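PDB 5MQ6: polycyclic ketone monooxygenase from Myceliophthora thermophila, which inserts one oxygen atom beside the carbonyl of ketones, polycyclic ones above all, to give esters or lactones, using FAD as its cofactor. Local coordinates for residues G89-A94 with E162-I167; G120-N125 with Y137-L142. All blocks are in the same frame, centred on the assembly; numbering follows the deposited sequence.

Both contacts are buried and both reach FAD, yet they work with different chemistry. Contact 1 joins two helices, 88-99 and 157-170, through aliphatic side chains, and touches the cofactor at its diphosphate by a backbone amide. Contact 2, whose centre lies about 8 Å away, brings together two short helical turns, 121-124 and 136-139, by a hydrogen bond from the indole N-H of Trp122 to the hydroxyl of Tyr139, and lines FAD from ribose to flavin with polar and aromatic groups. In sequence, contact 2 is nested within the loop that contact 1 closes. The two meet at helix 157-170, where His163 NE2 probably donates a hydrogen bond to Pro141 O and Ile167 packs on Leu142.

Contact 1 (G89-A94 with E162-I167); sequences GGLLYA and EHAYRI. With FAD (flavin-adenine dinucleotide), chain B.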
loop_
_atom_site.group_PDB
_atom_site.type_symbol
_atom_site.label_atom_id
_atom_site.label_comp_id
_atom_site.label_asym_id
_atom_site.label_seq_id
_atom_site.Cartn_x
_atom_site.Cartn_y
_atom_site.Cartn_z
ATOM N N GLY A 89 -8.254 0.480 6.940
ATOM C CA GLY A 89 -8.464 1.910 6.925
ATOM C C GLY A 89 -9.886 2.375 7.089
ATOM O O GLY A 89 -10.172 3.216 7.911
ATOM N N GLY A 90 -10.782 1.876 6.260
ATOM C CA GLY A 90 -12.166 2.215 6.421
ATOM C C GLY A 90 -12.766 1.756 7.721
ATOM O O GLY A 90 -13.626 2.447 8.300
ATOM N N LEU A 91 -12.357 0.568 8.173
ATOM C CA LEU A 91 -12.776 0.142 9.506
ATOM C C LEU A 91 -12.353 1.131 10.606
ATOM O O LEU A 91 -13.151 1.419 11.489
ATOM C CB LEU A 91 -12.284 -1.246 9.827
ATOM C CG LEU A 91 -12.928 -2.397 9.050
ATOM C CD1 LEU A 91 -12.037 -3.602 9.251
ATOM C CD2 LEU A 91 -14.346 -2.610 9.567
ATOM N N LEU A 92 -11.094 1.578 10.583
ATOM C CA LEU A 92 -10.656 2.594 11.518
ATOM C C LEU A 92 -11.483 3.850 11.451
ATOM O O LEU A 92 -11.831 4.443 12.495
ATOM C CB LEU A 92 -9.201 2.933 11.263
ATOM C CG LEU A 92 -8.291 1.990 11.994
ATOM C CD1 LEU A 92 -6.822 2.156 11.419
ATOM C CD2 LEU A 92 -8.359 2.296 13.532
ATOM N N TYR A 93 -11.846 4.270 10.277
ATOM C CA TYR A 93 -12.722 5.472 10.199
ATOM C C TYR A 93 -14.068 5.171 10.886
ATOM O O TYR A 93 -14.613 5.998 11.656
ATOM C CB TYR A 93 -13.093 5.808 8.740
ATOM C CG TYR A 93 -12.250 6.732 7.875
ATOM C CD1 TYR A 93 -11.764 7.967 8.313
ATOM C CD2 TYR A 93 -12.084 6.413 6.539
ATOM C CE1 TYR A 93 -11.062 8.800 7.484
ATOM C CE2 TYR A 93 -11.444 7.262 5.652
ATOM C CZ TYR A 93 -10.957 8.473 6.114
ATOM O OH TYR A 93 -10.367 9.238 5.166
ATOM N N ALA A 94 -14.612 3.988 10.598
ATOM C CA ALA A 94 -15.924 3.633 11.124
ATOM C C ALA A 94 -15.904 3.525 12.644
ATOM O O ALA A 94 -16.769 4.130 13.361
ATOM C CB ALA A 94 -16.399 2.298 10.549
ATOM N N GLU A 162 -9.661 -12.532 9.552
ATOM C CA GLU A 162 -10.528 -12.773 10.667
ATOM C C GLU A 162 -10.570 -11.526 11.612
ATOM O O GLU A 162 -11.608 -11.191 12.174
ATOM C CB GLU A 162 -10.120 -14.075 11.374
ATOM C CG GLU A 162 -10.679 -14.256 12.790
ATOM C CD GLU A 162 -10.033 -15.466 13.498
ATOM O OE1 GLU A 162 -9.237 -15.325 14.467
ATOM O OE2 GLU A 162 -10.277 -16.585 13.050
ATOM N N HIS A 163 -9.448 -10.831 11.765
ATOM C CA HIS A 163 -9.417 -9.670 12.617
ATOM C C HIS A 163 -10.278 -8.510 12.071
ATOM O O HIS A 163 -10.942 -7.818 12.873
ATOM C CB HIS A 163 -8.027 -9.219 12.864
ATOM C CG HIS A 163 -7.927 -8.111 13.852
ATOM N ND1 HIS A 163 -8.298 -8.255 15.183
ATOM C CD2 HIS A 163 -7.418 -6.862 13.739
ATOM C CE1 HIS A 163 -8.028 -7.146 15.845
ATOM N NE2 HIS A 163 -7.473 -6.290 15.001
ATOM N N ALA A 164 -10.230 -8.322 10.763
ATOM C CA ALA A 164 -11.135 -7.409 10.077
ATOM C C ALA A 164 -12.610 -7.726 10.422
ATOM O O ALA A 164 -13.397 -6.829 10.777
ATOM C CB ALA A 164 -10.899 -7.556 8.555
ATOM N N TYR A 165 -12.958 -9.006 10.356
ATOM C CA TYR A 165 -14.285 -9.493 10.797
ATOM C C TYR A 165 -14.527 -9.292 12.255
ATOM O O TYR A 165 -15.630 -8.900 12.639
ATOM C CB TYR A 165 -14.572 -10.950 10.350
ATOM C CG TYR A 165 -15.074 -10.857 8.975
ATOM C CD1 TYR A 165 -14.234 -10.534 7.902
ATOM C CD2 TYR A 165 -16.466 -10.991 8.711
ATOM C CE1 TYR A 165 -14.725 -10.416 6.573
ATOM C CE2 TYR A 165 -16.962 -10.883 7.392
ATOM C CZ TYR A 165 -16.089 -10.557 6.347
ATOM O OH TYR A 165 -16.620 -10.319 5.122
ATOM N N ARG A 166 -13.486 -9.476 13.065
ATOM C CA ARG A 166 -13.615 -9.219 14.488
ATOM C C ARG A 166 -13.989 -7.752 14.738
ATOM O O ARG A 166 -14.814 -7.407 15.636
ATOM C CB ARG A 166 -12.332 -9.590 15.223
ATOM C CG ARG A 166 -12.288 -9.168 16.682
ATOM C CD ARG A 166 -11.054 -9.714 17.431
ATOM N NE ARG A 166 -10.948 -11.150 17.273
ATOM C CZ ARG A 166 -10.180 -11.831 16.419
ATOM N NH1 ARG A 166 -9.283 -11.242 15.619
ATOM N NH2 ARG A 166 -10.343 -13.158 16.372
ATOM N N ILE A 167 -13.339 -6.859 14.002
ATOM C CA ILE A 167 -13.600 -5.424 14.199
ATOM C C ILE A 167 -15.027 -5.129 13.740
ATOM O O ILE A 167 -15.778 -4.479 14.456
ATOM C CB ILE A 167 -12.587 -4.529 13.466
ATOM C CG1 ILE A 167 -11.221 -4.689 14.154
ATOM C CG2 ILE A 167 -12.989 -3.036 13.525
ATOM C CD1 ILE A 167 -10.052 -4.316 13.309
HETATM P PA FAD B . -7.083 -1.493 1.335
HETATM O O1A FAD B . -6.448 -1.506 -0.016
HETATM O O2A FAD B . -6.780 -2.578 2.353
HETATM O O5B FAD B . -8.675 -1.468 1.132
HETATM C C5B FAD B . -9.246 -0.573 0.236
HETATM C C4B FAD B . -10.427 -1.251 -0.428
HETATM O O4B FAD B . -11.119 -0.231 -1.173
HETATM C C3B FAD B . -10.093 -2.366 -1.414
HETATM O O3B FAD B . -10.951 -3.459 -1.209
HETATM C C2B FAD B . -10.352 -1.746 -2.759
HETATM O O2B FAD B . -10.733 -2.691 -3.729
HETATM C C1B FAD B . -11.460 -0.770 -2.423
HETATM N N9A FAD B . -11.609 0.273 -3.408
HETATM C C8A FAD B . -10.629 1.097 -3.878
HETATM N N7A FAD B . -11.165 1.889 -4.800
HETATM C C5A FAD B . -12.466 1.599 -4.967
HETATM C C6A FAD B . -13.558 2.142 -5.794
HETATM N N6A FAD B . -13.440 3.107 -6.683
HETATM N N1A FAD B . -14.720 1.589 -5.561
HETATM C C2A FAD B . -14.910 0.574 -4.685
HETATM N N3A FAD B . -14.013 0.012 -3.908
HETATM C C4A FAD B . -12.745 0.509 -4.052
HETATM N N1 FAD B . 1.310 -2.726 4.724
HETATM C C2 FAD B . 1.920 -2.743 5.954
HETATM O O2 FAD B . 2.038 -1.712 6.605
HETATM N N3 FAD B . 2.397 -3.887 6.464
HETATM C C4 FAD B . 2.285 -5.031 5.770
HETATM O O4 FAD B . 2.732 -6.043 6.291
HETATM C C4X FAD B . 1.650 -5.123 4.443
HETATM N N5 FAD B . 1.538 -6.268 3.691
HETATM C C5X FAD B . 0.926 -6.189 2.483
HETATM C C6 FAD B . 0.797 -7.396 1.639
HETATM C C7 FAD B . 0.121 -7.206 0.342
HETATM C C7M FAD B . -0.074 -8.372 -0.600
HETATM C C8 FAD B . -0.384 -5.881 -0.122
HETATM C C8M FAD B . -1.092 -5.672 -1.460
HETATM C C9 FAD B . -0.234 -4.773 0.689
HETATM C C9A FAD B . 0.397 -4.880 1.961
HETATM N N10 FAD B . 0.542 -3.712 2.730
HETATM C C10 FAD B . 1.145 -3.826 3.986
HETATM C "C1'" FAD B . -0.017 -2.406 2.315
HETATM C "C2'" FAD B . -1.566 -2.475 2.650
HETATM O "O2'" FAD B . -2.312 -2.109 1.481
HETATM C "C3'" FAD B . -2.005 -1.622 3.890
HETATM O "O3'" FAD B . -1.293 -2.074 5.045
HETATM C "C4'" FAD B . -3.485 -1.720 4.332
HETATM O "O4'" FAD B . -4.073 -3.095 4.292
HETATM C "C5'" FAD B . -4.342 -0.733 3.513
HETATM O "O5'" FAD B . -5.605 -0.567 4.230
HETATM P P FAD B . -6.650 0.390 3.443
HETATM O O1P FAD B . -8.046 0.048 4.080
HETATM O O2P FAD B . -6.033 1.796 3.455
HETATM O O3P FAD B . -6.567 -0.066 1.864
#
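The FAD-binding Rossmann-type motif supplies one side of this contact: Leu91 on helix 88-99, the helix that follows the glycine-rich turn, packs against Ala164 and Ile167 of helix 157-170. Leu91 sends its CD1 branch to helix 157-170, where it meets the backbone Ala164 O at 3.8 Å and the methyl Ala164 CB at 4.2 Å. The small alanine lets the leucine tip settle against the helix backbone itself. Closer to the main chain, Leu91 CB meets Ile167 CG2 at 4.2 Å, so the leucine is touched near both its root and its tip. The branching of Ile167 divides its work: with CG1 anti to the carbonyl carbon (chi1 -69°), CG2 goes to Leu91 while CG1 lies over one face of the His163 ring, offset toward the rim.

Glu162, His163 and Arg166 interact with one another. Arg166 NH1 donates to His163 ND1 at 3.2 Å, lying in the plane of the imidazole. Arg166 NH2 forms a salt bridge with Glu162 OE1 at 3.1 Å; Glu162 OE1 is approached from above its carboxylate plane. These two bonds fix the guanidinium, and Tyr148 adds a cation-pi partner.

At the start of the segment 89-94, Gly89 N gives a hydrogen bond of 2.9 Å to FAD O1P. A side chain on Gly89 would run into that phosphate oxygen, which probably accounts for a glycine here. Gly90, the next residue, is probably the last glycine of the GxGxxG pattern, and on the flank of the helix Leu92 packs on Leu545 and Thr549 of helix 541-562. The whole is characteristic of a dinucleotide-binding Rossmann-type fold, in which a backbone amide near the helix N-terminus receives the cofactor diphosphate while aliphatic residues further along bed the helix in the core.

Contact 2 (G120-N125 with Y137-L142); sequences GTWWWN and YSYMPL. With FAD (flavin-adenine dinucleotide), chain B.
Tyr139 and Trp122 meet at their rims beside FAD, the phenol oxygen of one receiving the indole N-H of the other. From Tyr139 CB, with CG anti to the backbone N (chi1 179°), the ring reaches forward to the cofactor. The flavin pyrimidine comes over one face of the phenol: Tyr139 CD1 lies 3.7 Å from FAD N3, Tyr139 CE1 comes to 3.4 Å from FAD C2, and FAD C4 stands over that face, offset toward its rim. Trp122 instead meets the ring at its edge, where Tyr139 CE2 approaches Trp122 CZ2 at 4.0 Å. At the tip, Tyr139 OH accepts a hydrogen bond from Trp122 NE1 at 3.0 Å (N-H...O 151°), lying exactly in the indole plane, and shares a 2.9 Å hydrogen bond with FAD O3' in which either hydroxyl may donate. The two ring planes stand at 78°, neither over the face of the other. A phenylalanine here, lacking the hydroxyl, is likely to leave Trp122 NE1 without its acceptor and FAD O3' without this partner.

Trp122 is braced in turn by Thr121 CG2, which sits over the centre of its ring. Thr121 N donates to FAD O2A at 2.9 Å, and Trp124 NE1 binds FAD O3B. Gly120 suits its place because its phi is positive and a side chain would strike FAD O2A. Linked indole, phenol and ribityl hydroxyl imply that the tyrosine hydroxyl both receives an aromatic N-H and grips the cofactor, so it probably helps to tie the ribityl chain, and with it the flavin, to the packing of the two rings.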
loop_
_atom_site.group_PDB
_atom_site.type_symbol
_atom_site.label_atom_id
_atom_site.label_comp_id
_atom_site.label_asym_id
_atom_site.label_seq_id
_atom_site.Cartn_x
_atom_site.Cartn_y
_atom_site.Cartn_z
ATOM N N GLY A 120 -10.242 -5.440 2.846
ATOM C CA GLY A 120 -9.436 -4.840 1.813
ATOM C C GLY A 120 -8.333 -5.803 1.309
ATOM O O GLY A 120 -8.617 -6.943 0.865
ATOM N N THR A 121 -7.099 -5.332 1.370
ATOM C CA THR A 121 -5.933 -6.166 1.150
ATOM C C THR A 121 -6.077 -7.646 1.605
ATOM O O THR A 121 -5.723 -8.554 0.839
ATOM C CB THR A 121 -4.726 -5.544 1.884
ATOM O OG1 THR A 121 -4.449 -4.228 1.362
ATOM C CG2 THR A 121 -3.474 -6.408 1.723
ATOM N N TRP A 122 -6.548 -7.821 2.842
ATOM C CA TRP A 122 -6.685 -9.140 3.489
ATOM C C TRP A 122 -7.931 -9.947 3.035
ATOM O O TRP A 122 -8.057 -11.133 3.383
ATOM C CB TRP A 122 -6.603 -9.008 5.046
ATOM C CG TRP A 122 -5.376 -8.197 5.387
ATOM C CD1 TRP A 122 -5.338 -6.970 5.897
ATOM C CD2 TRP A 122 -4.022 -8.535 5.060
ATOM N NE1 TRP A 122 -4.029 -6.490 5.938
ATOM C CE2 TRP A 122 -3.207 -7.439 5.432
ATOM C CE3 TRP A 122 -3.423 -9.645 4.470
ATOM C CZ2 TRP A 122 -1.836 -7.426 5.254
ATOM C CZ3 TRP A 122 -2.040 -9.647 4.326
ATOM C CH2 TRP A 122 -1.260 -8.530 4.705
ATOM N N TRP A 123 -8.853 -9.265 2.346
ATOM C CA TRP A 123 -9.965 -9.914 1.647
ATOM C C TRP A 123 -9.417 -10.468 0.320
ATOM O O TRP A 123 -9.622 -11.597 0.007
ATOM C CB TRP A 123 -11.145 -8.942 1.322
ATOM C CG TRP A 123 -12.122 -9.606 0.477
ATOM C CD1 TRP A 123 -12.118 -9.657 -0.897
ATOM C CD2 TRP A 123 -13.223 -10.440 0.907
ATOM N NE1 TRP A 123 -13.138 -10.490 -1.324
ATOM C CE2 TRP A 123 -13.804 -11.003 -0.253
ATOM C CE3 TRP A 123 -13.716 -10.809 2.134
ATOM C CZ2 TRP A 123 -14.961 -11.820 -0.221
ATOM C CZ3 TRP A 123 -14.881 -11.632 2.185
ATOM C CH2 TRP A 123 -15.455 -12.150 0.997
ATOM N N TRP A 124 -8.764 -9.632 -0.468
ATOM C CA TRP A 124 -8.359 -10.007 -1.818
ATOM C C TRP A 124 -7.206 -11.013 -1.909
ATOM O O TRP A 124 -7.273 -11.971 -2.638
ATOM C CB TRP A 124 -8.004 -8.780 -2.578
ATOM C CG TRP A 124 -9.079 -7.770 -2.829
ATOM C CD1 TRP A 124 -9.185 -6.568 -2.251
ATOM C CD2 TRP A 124 -10.098 -7.797 -3.860
ATOM N NE1 TRP A 124 -10.234 -5.867 -2.777
ATOM C CE2 TRP A 124 -10.797 -6.597 -3.779
ATOM C CE3 TRP A 124 -10.491 -8.724 -4.792
ATOM C CZ2 TRP A 124 -11.884 -6.311 -4.586
ATOM C CZ3 TRP A 124 -11.570 -8.420 -5.629
ATOM C CH2 TRP A 124 -12.237 -7.223 -5.519
ATOM N N ASN A 125 -6.179 -10.797 -1.109
ATOM C CA ASN A 125 -4.950 -11.556 -1.155
ATOM C C ASN A 125 -5.080 -12.650 -0.176
ATOM O O ASN A 125 -5.239 -12.435 1.063
ATOM C CB ASN A 125 -3.745 -10.656 -0.828
ATOM C CG ASN A 125 -3.629 -9.491 -1.791
ATOM O OD1 ASN A 125 -3.156 -9.654 -2.876
ATOM N ND2 ASN A 125 -4.074 -8.303 -1.388
ATOM N N TYR A 137 1.855 -7.270 16.296
ATOM C CA TYR A 137 1.506 -6.441 17.462
ATOM C C TYR A 137 1.526 -4.938 17.121
ATOM O O TYR A 137 0.874 -4.138 17.762
ATOM C CB TYR A 137 2.368 -6.746 18.759
ATOM C CG TYR A 137 2.785 -8.248 18.908
ATOM C CD1 TYR A 137 1.817 -9.256 18.952
ATOM C CD2 TYR A 137 4.110 -8.620 18.912
ATOM C CE1 TYR A 137 2.164 -10.605 18.983
ATOM C CE2 TYR A 137 4.488 -9.933 18.949
ATOM C CZ TYR A 137 3.524 -10.937 19.021
ATOM O OH TYR A 137 3.894 -12.252 19.068
ATOM N N SER A 138 2.292 -4.581 16.108
ATOM C CA SER A 138 2.416 -3.210 15.630
ATOM C C SER A 138 1.457 -2.884 14.511
ATOM O O SER A 138 1.036 -1.736 14.381
ATOM C CB SER A 138 3.889 -2.978 15.227
ATOM O OG SER A 138 4.675 -2.938 16.475
ATOM N N TYR A 139 1.079 -3.902 13.737
ATOM C CA TYR A 139 0.320 -3.741 12.508
ATOM C C TYR A 139 -1.185 -3.904 12.680
ATOM O O TYR A 139 -1.947 -3.072 12.210
ATOM C CB TYR A 139 0.819 -4.693 11.436
ATOM C CG TYR A 139 0.018 -4.543 10.172
ATOM C CD1 TYR A 139 0.184 -3.441 9.360
ATOM C CD2 TYR A 139 -0.856 -5.529 9.780
ATOM C CE1 TYR A 139 -0.573 -3.299 8.184
ATOM C CE2 TYR A 139 -1.627 -5.425 8.655
ATOM C CZ TYR A 139 -1.509 -4.292 7.855
ATOM O OH TYR A 139 -2.281 -4.203 6.719
ATOM N N MET A 140 -1.625 -4.979 13.342
ATOM C CA MET A 140 -3.066 -5.230 13.472
ATOM C C MET A 140 -3.728 -4.081 14.263
ATOM O O MET A 140 -3.291 -3.722 15.327
ATOM C CB MET A 140 -3.326 -6.577 14.077
ATOM C CG MET A 140 -2.596 -7.693 13.290
ATOM S SD MET A 140 -2.889 -9.349 13.951
ATOM C CE MET A 140 -4.623 -9.626 13.562
ATOM N N PRO A 141 -4.713 -3.439 13.712
ATOM C CA PRO A 141 -5.365 -2.365 14.429
ATOM C C PRO A 141 -6.179 -2.756 15.618
ATOM O O PRO A 141 -6.758 -3.837 15.659
ATOM C CB PRO A 141 -6.360 -1.780 13.441
ATOM C CG PRO A 141 -6.268 -2.570 12.206
ATOM C CD PRO A 141 -5.153 -3.573 12.318
ATOM N N LEU A 142 -6.271 -1.838 16.566
ATOM C CA LEU A 142 -7.255 -1.936 17.651
ATOM C C LEU A 142 -7.072 -3.182 18.489
ATOM O O LEU A 142 -8.046 -3.761 18.987
ATOM C CB LEU A 142 -8.683 -1.833 17.112
ATOM C CG LEU A 142 -9.042 -0.520 16.358
ATOM C CD1 LEU A 142 -10.292 -0.747 15.473
ATOM C CD2 LEU A 142 -9.217 0.616 17.341
HETATM P PA FAD B . -7.083 -1.493 1.335
HETATM O O1A FAD B . -6.448 -1.506 -0.016
HETATM O O2A FAD B . -6.780 -2.578 2.353
HETATM O O5B FAD B . -8.675 -1.468 1.132
HETATM C C5B FAD B . -9.246 -0.573 0.236
HETATM C C4B FAD B . -10.427 -1.251 -0.428
HETATM O O4B FAD B . -11.119 -0.231 -1.173
HETATM C C3B FAD B . -10.093 -2.366 -1.414
HETATM O O3B FAD B . -10.951 -3.459 -1.209
HETATM C C2B FAD B . -10.352 -1.746 -2.759
HETATM O O2B FAD B . -10.733 -2.691 -3.729
HETATM C C1B FAD B . -11.460 -0.770 -2.423
HETATM N N9A FAD B . -11.609 0.273 -3.408
HETATM C C8A FAD B . -10.629 1.097 -3.878
HETATM N N7A FAD B . -11.165 1.889 -4.800
HETATM C C5A FAD B . -12.466 1.599 -4.967
HETATM C C6A FAD B . -13.558 2.142 -5.794
HETATM N N6A FAD B . -13.440 3.107 -6.683
HETATM N N1A FAD B . -14.720 1.589 -5.561
HETATM C C2A FAD B . -14.910 0.574 -4.685
HETATM N N3A FAD B . -14.013 0.012 -3.908
HETATM C C4A FAD B . -12.745 0.509 -4.052
HETATM N N1 FAD B . 1.310 -2.726 4.724
HETATM C C2 FAD B . 1.920 -2.743 5.954
HETATM O O2 FAD B . 2.038 -1.712 6.605
HETATM N N3 FAD B . 2.397 -3.887 6.464
HETATM C C4 FAD B . 2.285 -5.031 5.770
HETATM O O4 FAD B . 2.732 -6.043 6.291
HETATM C C4X FAD B . 1.650 -5.123 4.443
HETATM N N5 FAD B . 1.538 -6.268 3.691
HETATM C C5X FAD B . 0.926 -6.189 2.483
HETATM C C6 FAD B . 0.797 -7.396 1.639
HETATM C C7 FAD B . 0.121 -7.206 0.342
HETATM C C7M FAD B . -0.074 -8.372 -0.600
HETATM C C8 FAD B . -0.384 -5.881 -0.122
HETATM C C8M FAD B . -1.092 -5.672 -1.460
HETATM C C9 FAD B . -0.234 -4.773 0.689
HETATM C C9A FAD B . 0.397 -4.880 1.961
HETATM N N10 FAD B . 0.542 -3.712 2.730
HETATM C C10 FAD B . 1.145 -3.826 3.986
HETATM C "C1'" FAD B . -0.017 -2.406 2.315
HETATM C "C2'" FAD B . -1.566 -2.475 2.650
HETATM O "O2'" FAD B . -2.312 -2.109 1.481
HETATM C "C3'" FAD B . -2.005 -1.622 3.890
HETATM O "O3'" FAD B . -1.293 -2.074 5.045
HETATM C "C4'" FAD B . -3.485 -1.720 4.332
HETATM O "O4'" FAD B . -4.073 -3.095 4.292
HETATM C "C5'" FAD B . -4.342 -0.733 3.513
HETATM O "O5'" FAD B . -5.605 -0.567 4.230
HETATM P P FAD B . -6.650 0.390 3.443
HETATM O O1P FAD B . -8.046 0.048 4.080
HETATM O O2P FAD B . -6.033 1.796 3.455
HETATM O O3P FAD B . -6.567 -0.066 1.864
#